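Local coordinates for formate dehydrogenase (Staphylococcus aureus, PDB 6TTB), which probably oxidises formate to carbon dioxide, passing the hydride to its bound cofactor NAD, at residues Ala93-Ala98 with Thr322-Gly327; His184-Lys189 with Phe210-Gln215; Arg276-Asn281 with Val301-Pro306. All coordinates share one frame; numbering follows the deposited sequence.

Contact 1 of 3, residues Ala93-Ala98 with Thr322-Gly327; sequences APFYPA and TVHYSG. With NAD (nicotinamide-adenine-dinucleotide), chain C.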
loop_
_atom_site.group_PDB
_atom_site.type_symbol
_atom_site.label_atom_id
_atom_site.label_comp_id
_atom_site.label_asym_id
_atom_site.label_seq_id
_atom_site.Cartn_x
_atom_site.Cartn_y
_atom_site.Cartn_z
ATOM N N ALA A 93 -5.162 9.645 23.970
ATOM C CA ALA A 93 -5.461 9.089 22.665
ATOM C C ALA A 93 -5.219 7.590 22.684
ATOM O O ALA A 93 -4.357 7.092 23.408
ATOM C CB ALA A 93 -4.589 9.748 21.659
ATOM N N PRO A 94 -5.913 6.819 21.842
ATOM C CA PRO A 94 -5.741 5.368 21.824
ATOM C C PRO A 94 -4.326 4.967 21.385
ATOM O O PRO A 94 -3.816 3.890 21.755
ATOM C CB PRO A 94 -6.758 4.823 20.798
ATOM C CG PRO A 94 -7.579 6.069 20.340
ATOM C CD PRO A 94 -6.867 7.309 20.852
ATOM N N PHE A 95 -3.695 5.867 20.598
ATOM C CA PHE A 95 -2.360 5.679 20.091
ATOM C C PHE A 95 -1.347 5.667 21.240
ATOM O O PHE A 95 -0.218 5.215 21.082
ATOM C CB PHE A 95 -2.068 6.745 19.050
ATOM C CG PHE A 95 -3.258 7.208 18.259
ATOM C CD1 PHE A 95 -3.901 6.363 17.336
ATOM C CD2 PHE A 95 -3.680 8.536 18.337
ATOM C CE1 PHE A 95 -4.957 6.836 16.558
ATOM C CE2 PHE A 95 -4.766 8.987 17.588
ATOM C CZ PHE A 95 -5.388 8.139 16.698
ATOM N N TYR A 96 -1.757 6.139 22.401
ATOM C CA TYR A 96 -0.808 6.372 23.476
ATOM C C TYR A 96 -1.606 6.605 24.762
ATOM O O TYR A 96 -1.794 7.757 25.192
ATOM C CB TYR A 96 0.143 7.524 23.089
ATOM C CG TYR A 96 1.305 7.754 24.017
ATOM C CD1 TYR A 96 1.151 8.524 25.138
ATOM C CD2 TYR A 96 2.563 7.207 23.780
ATOM C CE1 TYR A 96 2.220 8.811 25.965
ATOM C CE2 TYR A 96 3.638 7.434 24.633
ATOM C CZ TYR A 96 3.455 8.251 25.728
ATOM O OH TYR A 96 4.455 8.509 26.626
ATOM N N PRO A 97 -2.233 5.545 25.307
ATOM C CA PRO A 97 -3.339 5.714 26.237
ATOM C C PRO A 97 -2.906 5.756 27.684
ATOM O O PRO A 97 -1.924 5.120 28.098
ATOM C CB PRO A 97 -4.259 4.515 25.967
ATOM C CG PRO A 97 -3.285 3.436 25.452
ATOM C CD PRO A 97 -2.030 4.155 24.946
ATOM N N ALA A 98 -3.581 6.597 28.407
ATOM C CA ALA A 98 -3.569 6.539 29.846
ATOM C C ALA A 98 -4.636 5.543 30.281
ATOM O O ALA A 98 -5.839 5.821 30.132
ATOM C CB ALA A 98 -3.844 7.916 30.383
ATOM N N THR A 322 2.426 -0.862 10.891
ATOM C CA THR A 322 3.015 0.349 11.335
ATOM C C THR A 322 2.616 0.509 12.813
ATOM O O THR A 322 1.731 -0.177 13.331
ATOM C CB THR A 322 2.477 1.487 10.472
ATOM O OG1 THR A 322 1.099 1.767 10.761
ATOM C CG2 THR A 322 2.653 1.238 8.986
ATOM N N VAL A 323 3.251 1.437 13.493
ATOM C CA VAL A 323 2.731 1.821 14.786
ATOM C C VAL A 323 1.400 2.551 14.539
ATOM O O VAL A 323 1.027 2.749 13.393
ATOM C CB VAL A 323 3.766 2.665 15.537
ATOM C CG1 VAL A 323 5.094 1.935 15.546
ATOM C CG2 VAL A 323 3.938 3.980 14.836
ATOM N N HIS A 324 0.703 2.958 15.615
ATOM C CA HIS A 324 -0.709 3.217 15.551
ATOM C C HIS A 324 -0.936 4.696 15.367
ATOM O O HIS A 324 -1.439 5.337 16.294
ATOM C CB HIS A 324 -1.440 2.806 16.857
ATOM C CG HIS A 324 -2.918 3.070 16.736
ATOM N ND1 HIS A 324 -3.816 3.003 17.808
ATOM C CD2 HIS A 324 -3.668 3.376 15.656
ATOM C CE1 HIS A 324 -5.059 3.215 17.353
ATOM N NE2 HIS A 324 -4.977 3.490 16.058
ATOM N N TYR A 325 -0.851 5.154 14.141
ATOM C CA TYR A 325 -1.120 6.561 13.892
ATOM C C TYR A 325 -2.155 6.811 12.780
ATOM O O TYR A 325 -2.401 7.959 12.434
ATOM C CB TYR A 325 0.179 7.209 13.458
ATOM C CG TYR A 325 0.607 6.779 12.091
ATOM C CD1 TYR A 325 1.179 5.538 11.866
ATOM C CD2 TYR A 325 0.401 7.615 10.995
ATOM C CE1 TYR A 325 1.613 5.191 10.592
ATOM C CE2 TYR A 325 0.804 7.264 9.727
ATOM C CZ TYR A 325 1.446 6.074 9.542
ATOM O OH TYR A 325 1.797 5.776 8.284
ATOM N N SER A 326 -2.742 5.739 12.220
ATOM C CA SER A 326 -3.544 5.830 11.016
ATOM C C SER A 326 -4.694 6.783 11.273
ATOM O O SER A 326 -4.995 7.624 10.416
ATOM C CB SER A 326 -4.041 4.439 10.488
ATOM O OG SER A 326 -5.253 4.046 11.143
ATOM N N GLY A 327 -5.263 6.721 12.479
ATOM C CA GLY A 327 -6.284 7.701 12.855
ATOM C C GLY A 327 -5.688 8.951 13.509
ATOM O O GLY A 327 -6.396 9.715 14.165
HETATM P PA NAD C . -18.928 1.697 12.897
HETATM O O1A NAD C . -19.764 1.565 14.124
HETATM O O2A NAD C . -19.318 2.626 11.762
HETATM O O5B NAD C . -18.550 0.241 12.321
HETATM C C5B NAD C . -18.752 -0.957 13.099
HETATM C C4B NAD C . -19.800 -1.791 12.407
HETATM O O4B NAD C . -19.461 -3.173 12.625
HETATM C C3B NAD C . -21.250 -1.589 12.910
HETATM O O3B NAD C . -22.127 -0.894 12.024
HETATM C C2B NAD C . -21.772 -2.998 13.218
HETATM O O2B NAD C . -22.980 -3.303 12.553
HETATM C C1B NAD C . -20.619 -3.938 12.836
HETATM N N9A NAD C . -20.369 -4.975 13.842
HETATM C C8A NAD C . -20.869 -5.011 15.138
HETATM N N7A NAD C . -20.620 -6.139 15.763
HETATM C C5A NAD C . -20.005 -6.943 14.804
HETATM C C6A NAD C . -19.542 -8.291 14.815
HETATM N N6A NAD C . -19.693 -9.127 15.827
HETATM N N1A NAD C . -19.055 -8.791 13.652
HETATM C C2A NAD C . -18.943 -7.967 12.598
HETATM N N3A NAD C . -19.299 -6.684 12.483
HETATM C C4A NAD C . -19.835 -6.224 13.618
HETATM O O3 NAD C . -17.503 2.119 13.359
HETATM P PN NAD C . -16.408 2.635 12.372
HETATM O O1N NAD C . -16.420 4.137 12.485
HETATM O O2N NAD C . -16.611 2.005 11.025
HETATM O O5D NAD C . -15.084 2.022 13.077
HETATM C C5D NAD C . -14.574 0.728 12.632
HETATM C C4D NAD C . -13.580 0.279 13.645
HETATM O O4D NAD C . -12.312 0.901 13.329
HETATM C C3D NAD C . -13.964 0.702 15.084
HETATM O O3D NAD C . -14.310 -0.402 15.906
HETATM C C2D NAD C . -12.760 1.505 15.585
HETATM O O2D NAD C . -12.238 1.115 16.849
HETATM C C1D NAD C . -11.693 1.336 14.520
HETATM N N1N NAD C . -11.033 2.630 14.290
HETATM C C2N NAD C . -9.613 2.727 14.410
HETATM C C3N NAD C . -8.956 3.959 14.191
HETATM C C7N NAD C . -7.436 4.007 14.025
HETATM O O7N NAD C . -6.846 5.051 14.298
HETATM N N7N NAD C . -6.791 2.919 13.560
HETATM C C4N NAD C . -9.773 5.144 14.086
HETATM C C5N NAD C . -11.178 5.032 14.003
HETATM C C6N NAD C . -11.788 3.768 14.137
#
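Phe95 and His324 meet as a T-shaped pair, the edge of the phenyl ring directed at the face of the imidazole, with the planes 78° apart and the centroids separated by 4.5 Å. Phe95 CD1 is the atom that sits over the middle of the imidazole. His324 reaches this place because its CG is anti to the backbone N (chi1 -179°), which sends the ring out from the inverse gamma turn centred on the same residue. Pro94, the residue before Phe95 in the type I turn Ala93-Tyr96, lays its CD over one face of the phenyl ring. The far end of Phe95 runs to the backbone of Gly327, with CZ 3.3 Å from Gly327 C.

The nicotinamide carboxamide adds a third group: NAD O7N lies at the edge of both rings and accepts a hydrogen bond from His324 NE2, 3.0 Å long. Ser326 OG stands 3.1 Å from NAD N7N. On the other side of the imidazole, ND1 is paired with Gln305 NE2, recalling the His-Gln pair of formate dehydrogenases. With NE2 donating to the cofactor and ND1 facing an amide nitrogen, the bonding is consistent with a neutral imidazole carrying its proton on NE2.

Contact 2 of 3, residues His184-Lys189 with Phe210-Gln215; sequences HELQHK and FNVTLQ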
loop_
_atom_site.group_PDB
_atom_site.type_symbol
_atom_site.label_atom_id
_atom_site.label_comp_id
_atom_site.label_asym_id
_atom_site.label_seq_id
_atom_site.Cartn_x
_atom_site.Cartn_y
_atom_site.Cartn_z
ATOM N N HIS A 184 0.905 -9.600 -6.852
ATOM C CA HIS A 184 -0.419 -9.786 -7.386
ATOM C C HIS A 184 -0.936 -8.405 -7.710
ATOM O O HIS A 184 -0.548 -7.450 -7.065
ATOM C CB HIS A 184 -1.349 -10.360 -6.316
ATOM C CG HIS A 184 -1.114 -11.813 -6.016
ATOM N ND1 HIS A 184 -1.846 -12.847 -6.639
ATOM C CD2 HIS A 184 -0.252 -12.432 -5.178
ATOM C CE1 HIS A 184 -1.434 -14.005 -6.167
ATOM N NE2 HIS A 184 -0.453 -13.789 -5.324
ATOM N N GLU A 185 -1.709 -8.307 -8.779
ATOM C CA GLU A 185 -2.600 -7.200 -8.973
ATOM C C GLU A 185 -3.701 -7.266 -7.926
ATOM O O GLU A 185 -4.225 -8.339 -7.634
ATOM C CB GLU A 185 -3.206 -7.346 -10.355
ATOM C CG GLU A 185 -2.152 -7.397 -11.417
ATOM C CD GLU A 185 -2.677 -7.019 -12.773
ATOM O OE1 GLU A 185 -2.026 -6.193 -13.414
ATOM O OE2 GLU A 185 -3.753 -7.539 -13.168
ATOM N N LEU A 186 -4.121 -6.110 -7.448
ATOM C CA LEU A 186 -5.290 -6.076 -6.615
ATOM C C LEU A 186 -6.531 -6.358 -7.474
ATOM O O LEU A 186 -7.572 -6.862 -6.992
ATOM C CB LEU A 186 -5.365 -4.703 -5.968
ATOM C CG LEU A 186 -6.644 -4.497 -5.182
ATOM C CD1 LEU A 186 -6.731 -5.547 -4.079
ATOM C CD2 LEU A 186 -6.737 -3.099 -4.608
ATOM N N GLN A 187 -6.460 -5.964 -8.743
ATOM C CA GLN A 187 -7.640 -6.059 -9.589
ATOM C C GLN A 187 -8.090 -7.543 -9.723
ATOM O O GLN A 187 -7.269 -8.462 -9.743
ATOM C CB GLN A 187 -7.315 -5.408 -10.908
ATOM C CG GLN A 187 -8.307 -5.703 -11.994
ATOM C CD GLN A 187 -7.667 -5.472 -13.339
ATOM O OE1 GLN A 187 -8.263 -4.880 -14.209
ATOM N NE2 GLN A 187 -6.403 -5.853 -13.474
ATOM N N HIS A 188 -9.417 -7.746 -9.772
ATOM C CA HIS A 188 -10.063 -9.043 -9.948
ATOM C C HIS A 188 -10.066 -9.874 -8.660
ATOM O O HIS A 188 -10.608 -10.952 -8.650
ATOM C CB HIS A 188 -9.495 -9.818 -11.167
ATOM C CG HIS A 188 -9.749 -9.195 -12.518
ATOM N ND1 HIS A 188 -11.042 -8.900 -13.000
ATOM C CD2 HIS A 188 -8.899 -8.731 -13.451
ATOM C CE1 HIS A 188 -10.955 -8.312 -14.187
ATOM N NE2 HIS A 188 -9.649 -8.149 -14.461
ATOM N N LYS A 189 -9.486 -9.368 -7.562
ATOM C CA LYS A 189 -9.490 -10.118 -6.326
ATOM C C LYS A 189 -10.820 -9.903 -5.617
ATOM O O LYS A 189 -11.506 -8.874 -5.837
ATOM C CB LYS A 189 -8.357 -9.658 -5.413
ATOM C CG LYS A 189 -6.953 -9.711 -6.016
ATOM C CD LYS A 189 -6.213 -10.962 -5.661
ATOM C CE LYS A 189 -5.108 -11.280 -6.644
ATOM N NZ LYS A 189 -5.480 -10.759 -7.969
ATOM N N PHE A 210 -11.229 -0.288 -8.346
ATOM C CA PHE A 210 -9.993 -1.009 -8.627
ATOM C C PHE A 210 -10.317 -2.348 -9.242
ATOM O O PHE A 210 -9.406 -3.137 -9.525
ATOM C CB PHE A 210 -9.256 -1.327 -7.347
ATOM C CG PHE A 210 -8.331 -0.258 -6.879
ATOM C CD1 PHE A 210 -7.014 -0.213 -7.331
ATOM C CD2 PHE A 210 -8.763 0.704 -5.978
ATOM C CE1 PHE A 210 -6.151 0.797 -6.901
ATOM C CE2 PHE A 210 -7.911 1.716 -5.544
ATOM C CZ PHE A 210 -6.596 1.741 -5.970
ATOM N N ASN A 211 -11.624 -2.614 -9.352
ATOM C CA ASN A 211 -12.117 -3.685 -10.192
ATOM C C ASN A 211 -11.826 -5.029 -9.538
ATOM O O ASN A 211 -10.982 -5.819 -9.975
ATOM C CB ASN A 211 -11.598 -3.612 -11.623
ATOM C CG ASN A 211 -12.468 -4.435 -12.531
ATOM O OD1 ASN A 211 -11.953 -5.164 -13.391
ATOM N ND2 ASN A 211 -13.791 -4.348 -12.326
ATOM N N VAL A 212 -12.717 -5.363 -8.650
ATOM C CA VAL A 212 -12.471 -6.186 -7.500
ATOM C C VAL A 212 -13.883 -6.558 -7.047
ATOM O O VAL A 212 -14.769 -5.746 -7.191
ATOM C CB VAL A 212 -11.671 -5.330 -6.450
ATOM C CG1 VAL A 212 -12.446 -4.929 -5.220
ATOM C CG2 VAL A 212 -10.300 -5.897 -6.102
ATOM N N THR A 213 -14.127 -7.805 -6.684
ATOM C CA THR A 213 -15.398 -8.120 -6.074
ATOM C C THR A 213 -15.360 -7.840 -4.567
ATOM O O THR A 213 -14.464 -8.329 -3.879
ATOM C CB THR A 213 -15.793 -9.561 -6.353
ATOM O OG1 THR A 213 -16.081 -9.555 -7.742
ATOM C CG2 THR A 213 -17.029 -9.962 -5.592
ATOM N N LEU A 214 -16.317 -7.026 -4.089
ATOM C CA LEU A 214 -16.490 -6.741 -2.685
ATOM C C LEU A 214 -17.581 -7.632 -2.116
ATOM O O LEU A 214 -18.704 -7.651 -2.635
ATOM C CB LEU A 214 -16.918 -5.283 -2.559
ATOM C CG LEU A 214 -15.873 -4.312 -3.053
ATOM C CD1 LEU A 214 -16.065 -2.958 -2.427
ATOM C CD2 LEU A 214 -14.499 -4.851 -2.700
ATOM N N GLN A 215 -17.282 -8.262 -0.968
ATOM C CA GLN A 215 -18.285 -8.793 -0.056
ATOM C C GLN A 215 -18.107 -8.136 1.324
ATOM O O GLN A 215 -17.014 -7.823 1.730
ATOM C CB GLN A 215 -17.953 -10.238 0.265
ATOM C CG GLN A 215 -17.970 -11.195 -0.893
ATOM C CD GLN A 215 -17.388 -12.532 -0.504
ATOM O OE1 GLN A 215 -16.435 -12.606 0.233
ATOM N NE2 GLN A 215 -17.880 -13.594 -1.117
#
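Leu186 and Asn211 both hold CG anti to the backbone N (chi1 174° and -161°), whereas Phe210 turns its CG beside its own N, anti to the carbonyl carbon. These settings send the leucine branches toward the second segment: Leu186 CD2 comes down over one face of the Phe210 ring, 4.0 Å from Phe210 CG, and the two side chains cross at about a right angle. Leu186 CG meets Val212 CG2 at 4.0 Å, so the leucine spans both apolar partners; Leu207 of helix 198-207 and Leu156 and Leu159 of helix 144-160 also pack on it. Around the solvent side, Gln187 and Asn211 run alongside each other with their amide planes turned steeply against each other. The His188 ring takes Gln187 CG over one face, and its CE1 comes to 3.4 Å from Asn211 OD1.

The backbones are joined by two hydrogen bonds. His188 N, inside the type II turn Leu186-Lys189, donates nearly straight (163°) and in the carbonyl plane to Asn211 O. Thr213 N then donates to Lys189 O over 3.0 Å, this time from above the carbonyl plane. The lysine itself turns back, its NZ bonding Glu185 O at 2.7 Å and forming a salt bridge with Glu331 of the second subunit, while Glu185 pairs with Arg335 of that subunit.

Strands 190-194 and 213-217 begin here as parallel neighbours. The contact thus draws together the two strand starts of a beta-alpha-beta unit of the Rossmann NAD-binding domain, in which helix 198-207 makes the crossover.

Contact 3 of 3, residues Arg276-Asn281 with Val301-Pro306; sequences RGKIVN and VWYPQP. With NAD (nicotinamide-adenine-dinucleotide), chain C.
Two backbones almost touch here: the CA atoms of Gly277 and Trp302 are only 4.0 Å apart, an approach made possible by the missing side chain on Gly277. Both segments are loops of the Rossmann NAD-binding domain, following the adjacent parallel strands 269-273 and 294-299, and Gly277 opens the short 3-10 turn 277-279. Gly277 CA faces Trp302 C, and Val301 CG2 fits over the preceding peptide, 3.5 Å from Arg276 C. The other branch of the valine, CG1, points to the nicotinamide and stands 3.8 Å from NAD N7N.

One step on, Lys278 and Tyr303 run side by side in the same direction. Lys278 CG lies over the face of the phenol ring in a CH-pi contact, 4.0 Å from its centroid, so the lysine uses its aliphatic part here, while NZ makes a long, weak ion pair with Asp254. The peptide bonds before Pro304 and Pro306 are both cis; the first lies in the bend between Trp302 and Gln305, across which Trp302 N donates to a lone pair of Gln305 OE1. The indole NE1 binds Thr322 O, and Trp174 of the second subunit packs edge-to-face with the ring.

The Arg276 side chain leaves the backbone away from segment 301-306, and its guanidinium reaches the cofactor. Its NH1 forms a salt bridge with Asp122, and its NE, with the acceptor near the guanidinium plane, donates to the nicotinamide-ribose hydroxyl oxygen NAD O2D at an angle of 167°.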
loop_
_atom_site.group_PDB
_atom_site.type_symbol
_atom_site.label_atom_id
_atom_site.label_comp_id
_atom_site.label_asym_id
_atom_site.label_seq_id
_atom_site.Cartn_x
_atom_site.Cartn_y
_atom_site.Cartn_z
ATOM N N ARG A 276 -9.116 -3.047 15.821
ATOM C CA ARG A 276 -8.388 -3.120 17.093
ATOM C C ARG A 276 -7.570 -4.408 17.202
ATOM O O ARG A 276 -8.054 -5.473 16.882
ATOM C CB ARG A 276 -9.231 -2.837 18.362
ATOM C CG ARG A 276 -10.477 -1.988 18.171
ATOM C CD ARG A 276 -10.573 -0.803 19.110
ATOM N NE ARG A 276 -11.911 -0.180 18.996
ATOM C CZ ARG A 276 -12.834 -0.139 19.964
ATOM N NH1 ARG A 276 -12.582 -0.682 21.140
ATOM N NH2 ARG A 276 -14.025 0.399 19.732
ATOM N N GLY A 277 -6.358 -4.283 17.769
ATOM C CA GLY A 277 -5.424 -5.382 17.948
ATOM C C GLY A 277 -6.084 -6.687 18.381
ATOM O O GLY A 277 -5.780 -7.745 17.804
ATOM N N LYS A 278 -6.928 -6.626 19.452
ATOM C CA LYS A 278 -7.333 -7.840 20.192
ATOM C C LYS A 278 -8.279 -8.695 19.364
ATOM O O LYS A 278 -8.558 -9.827 19.743
ATOM C CB LYS A 278 -8.108 -7.501 21.475
ATOM C CG LYS A 278 -7.692 -8.224 22.757
ATOM C CD LYS A 278 -8.899 -8.425 23.700
ATOM C CE LYS A 278 -8.572 -8.849 25.126
ATOM N NZ LYS A 278 -7.935 -10.184 25.162
ATOM N N ILE A 279 -8.850 -8.153 18.290
ATOM C CA ILE A 279 -9.745 -8.996 17.486
ATOM C C ILE A 279 -8.945 -10.162 16.921
ATOM O O ILE A 279 -9.521 -11.240 16.568
ATOM C CB ILE A 279 -10.416 -8.248 16.334
ATOM C CG1 ILE A 279 -11.432 -7.247 16.846
ATOM C CG2 ILE A 279 -11.037 -9.244 15.325
ATOM C CD1 ILE A 279 -11.725 -6.155 15.881
ATOM N N VAL A 280 -7.619 -9.922 16.804
ATOM C CA VAL A 280 -6.826 -10.896 16.138
ATOM C C VAL A 280 -5.848 -11.485 17.121
ATOM O O VAL A 280 -5.012 -10.789 17.675
ATOM C CB VAL A 280 -6.155 -10.357 14.872
ATOM C CG1 VAL A 280 -5.163 -11.395 14.332
ATOM C CG2 VAL A 280 -7.206 -10.022 13.819
ATOM N N ASN A 281 -5.896 -12.810 17.215
ATOM C CA ASN A 281 -5.132 -13.504 18.218
ATOM C C ASN A 281 -3.649 -13.328 17.927
ATOM O O ASN A 281 -3.136 -13.880 16.952
ATOM C CB ASN A 281 -5.463 -14.995 18.310
ATOM C CG ASN A 281 -4.678 -15.617 19.465
ATOM O OD1 ASN A 281 -3.553 -16.053 19.261
ATOM N ND2 ASN A 281 -5.173 -15.462 20.711
ATOM N N VAL A 301 -2.846 -1.509 14.526
ATOM C CA VAL A 301 -3.486 -1.536 15.848
ATOM C C VAL A 301 -2.949 -2.729 16.624
ATOM O O VAL A 301 -2.721 -3.776 16.023
ATOM C CB VAL A 301 -5.023 -1.577 15.751
ATOM C CG1 VAL A 301 -5.609 -0.274 15.310
ATOM C CG2 VAL A 301 -5.522 -2.718 14.869
ATOM N N TRP A 302 -2.722 -2.564 17.956
ATOM C CA TRP A 302 -1.971 -3.589 18.695
ATOM C C TRP A 302 -2.630 -4.009 20.029
ATOM O O TRP A 302 -3.234 -3.162 20.718
ATOM C CB TRP A 302 -0.593 -3.072 18.962
ATOM C CG TRP A 302 0.128 -2.625 17.751
ATOM C CD1 TRP A 302 -0.134 -1.519 16.993
ATOM C CD2 TRP A 302 1.348 -3.197 17.245
ATOM N NE1 TRP A 302 0.782 -1.413 15.987
ATOM C CE2 TRP A 302 1.726 -2.406 16.129
ATOM C CE3 TRP A 302 2.113 -4.331 17.593
ATOM C CZ2 TRP A 302 2.834 -2.712 15.344
ATOM C CZ3 TRP A 302 3.193 -4.629 16.799
ATOM C CH2 TRP A 302 3.540 -3.834 15.687
ATOM N N TYR A 303 -2.302 -5.247 20.500
ATOM C CA TYR A 303 -2.568 -5.613 21.911
ATOM C C TYR A 303 -1.269 -6.006 22.667
ATOM O O TYR A 303 -0.665 -7.079 22.451
ATOM C CB TYR A 303 -3.688 -6.666 22.033
ATOM C CG TYR A 303 -4.154 -6.868 23.459
ATOM C CD1 TYR A 303 -4.661 -5.798 24.210
ATOM C CD2 TYR A 303 -4.014 -8.106 24.115
ATOM C CE1 TYR A 303 -4.940 -5.932 25.570
ATOM C CE2 TYR A 303 -4.312 -8.254 25.472
ATOM C CZ TYR A 303 -4.766 -7.158 26.204
ATOM O OH TYR A 303 -5.108 -7.304 27.530
ATOM N N PRO A 304 -0.841 -5.229 23.684
ATOM C CA PRO A 304 -1.471 -3.956 24.029
ATOM C C PRO A 304 -0.807 -2.771 23.317
ATOM O O PRO A 304 0.092 -2.949 22.513
ATOM C CB PRO A 304 -1.048 -3.911 25.486
ATOM C CG PRO A 304 0.411 -4.327 25.396
ATOM C CD PRO A 304 0.289 -5.579 24.583
ATOM N N GLN A 305 -1.251 -1.560 23.633
ATOM C CA GLN A 305 -0.619 -0.387 23.104
ATOM C C GLN A 305 -0.280 0.474 24.288
ATOM O O GLN A 305 -1.076 0.533 25.222
ATOM C CB GLN A 305 -1.596 0.388 22.231
ATOM C CG GLN A 305 -1.932 -0.344 20.955
ATOM C CD GLN A 305 -2.431 0.540 19.830
ATOM O OE1 GLN A 305 -2.694 0.057 18.707
ATOM N NE2 GLN A 305 -2.591 1.829 20.122
ATOM N N PRO A 306 0.918 1.113 24.311
ATOM C CA PRO A 306 1.875 0.980 23.201
ATOM C C PRO A 306 2.301 -0.460 23.036
ATOM O O PRO A 306 2.346 -1.182 23.980
ATOM C CB PRO A 306 3.080 1.822 23.587
ATOM C CG PRO A 306 2.516 2.778 24.678
ATOM C CD PRO A 306 1.362 2.044 25.356
HETATM P PA NAD C . -18.928 1.697 12.897
HETATM O O1A NAD C . -19.764 1.565 14.124
HETATM O O2A NAD C . -19.318 2.626 11.762
HETATM O O5B NAD C . -18.550 0.241 12.321
HETATM C C5B NAD C . -18.752 -0.957 13.099
HETATM C C4B NAD C . -19.800 -1.791 12.407
HETATM O O4B NAD C . -19.461 -3.173 12.625
HETATM C C3B NAD C . -21.250 -1.589 12.910
HETATM O O3B NAD C . -22.127 -0.894 12.024
HETATM C C2B NAD C . -21.772 -2.998 13.218
HETATM O O2B NAD C . -22.980 -3.303 12.553
HETATM C C1B NAD C . -20.619 -3.938 12.836
HETATM N N9A NAD C . -20.369 -4.975 13.842
HETATM C C8A NAD C . -20.869 -5.011 15.138
HETATM N N7A NAD C . -20.620 -6.139 15.763
HETATM C C5A NAD C . -20.005 -6.943 14.804
HETATM C C6A NAD C . -19.542 -8.291 14.815
HETATM N N6A NAD C . -19.693 -9.127 15.827
HETATM N N1A NAD C . -19.055 -8.791 13.652
HETATM C C2A NAD C . -18.943 -7.967 12.598
HETATM N N3A NAD C . -19.299 -6.684 12.483
HETATM C C4A NAD C . -19.835 -6.224 13.618
HETATM O O3 NAD C . -17.503 2.119 13.359
HETATM P PN NAD C . -16.408 2.635 12.372
HETATM O O1N NAD C . -16.420 4.137 12.485
HETATM O O2N NAD C . -16.611 2.005 11.025
HETATM O O5D NAD C . -15.084 2.022 13.077
HETATM C C5D NAD C . -14.574 0.728 12.632
HETATM C C4D NAD C . -13.580 0.279 13.645
HETATM O O4D NAD C . -12.312 0.901 13.329
HETATM C C3D NAD C . -13.964 0.702 15.084
HETATM O O3D NAD C . -14.310 -0.402 15.906
HETATM C C2D NAD C . -12.760 1.505 15.585
HETATM O O2D NAD C . -12.238 1.115 16.849
HETATM C C1D NAD C . -11.693 1.336 14.520
HETATM N N1N NAD C . -11.033 2.630 14.290
HETATM C C2N NAD C . -9.613 2.727 14.410
HETATM C C3N NAD C . -8.956 3.959 14.191
HETATM C C7N NAD C . -7.436 4.007 14.025
HETATM O O7N NAD C . -6.846 5.051 14.298
HETATM N N7N NAD C . -6.791 2.919 13.560
HETATM C C4N NAD C . -9.773 5.144 14.086
HETATM C C5N NAD C . -11.178 5.032 14.003
HETATM C C6N NAD C . -11.788 3.768 14.137
#

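How the contacts relate
From the N terminus, the chain completes strand 89-92 of the five-stranded sheet and reaches residues 93-98, but contact 1 closes only at 322-327, over 220 residues later, after the whole seven-stranded Rossmann sheet. The other two contacts are nested in that long loop and follow each other in series. Contact 2 closes the crossover between strands 190-194 and 213-217; contact 3 closes the one between strands 269-273 and 294-299. Contacts 1 and 3 touch, bordering the nicotinamide end of NAD where the two domains meet. Contact 2 lies apart, its nearest atoms about 17 Å from contact 1 and about 15 Å from contact 3. All three also touch the second subunit.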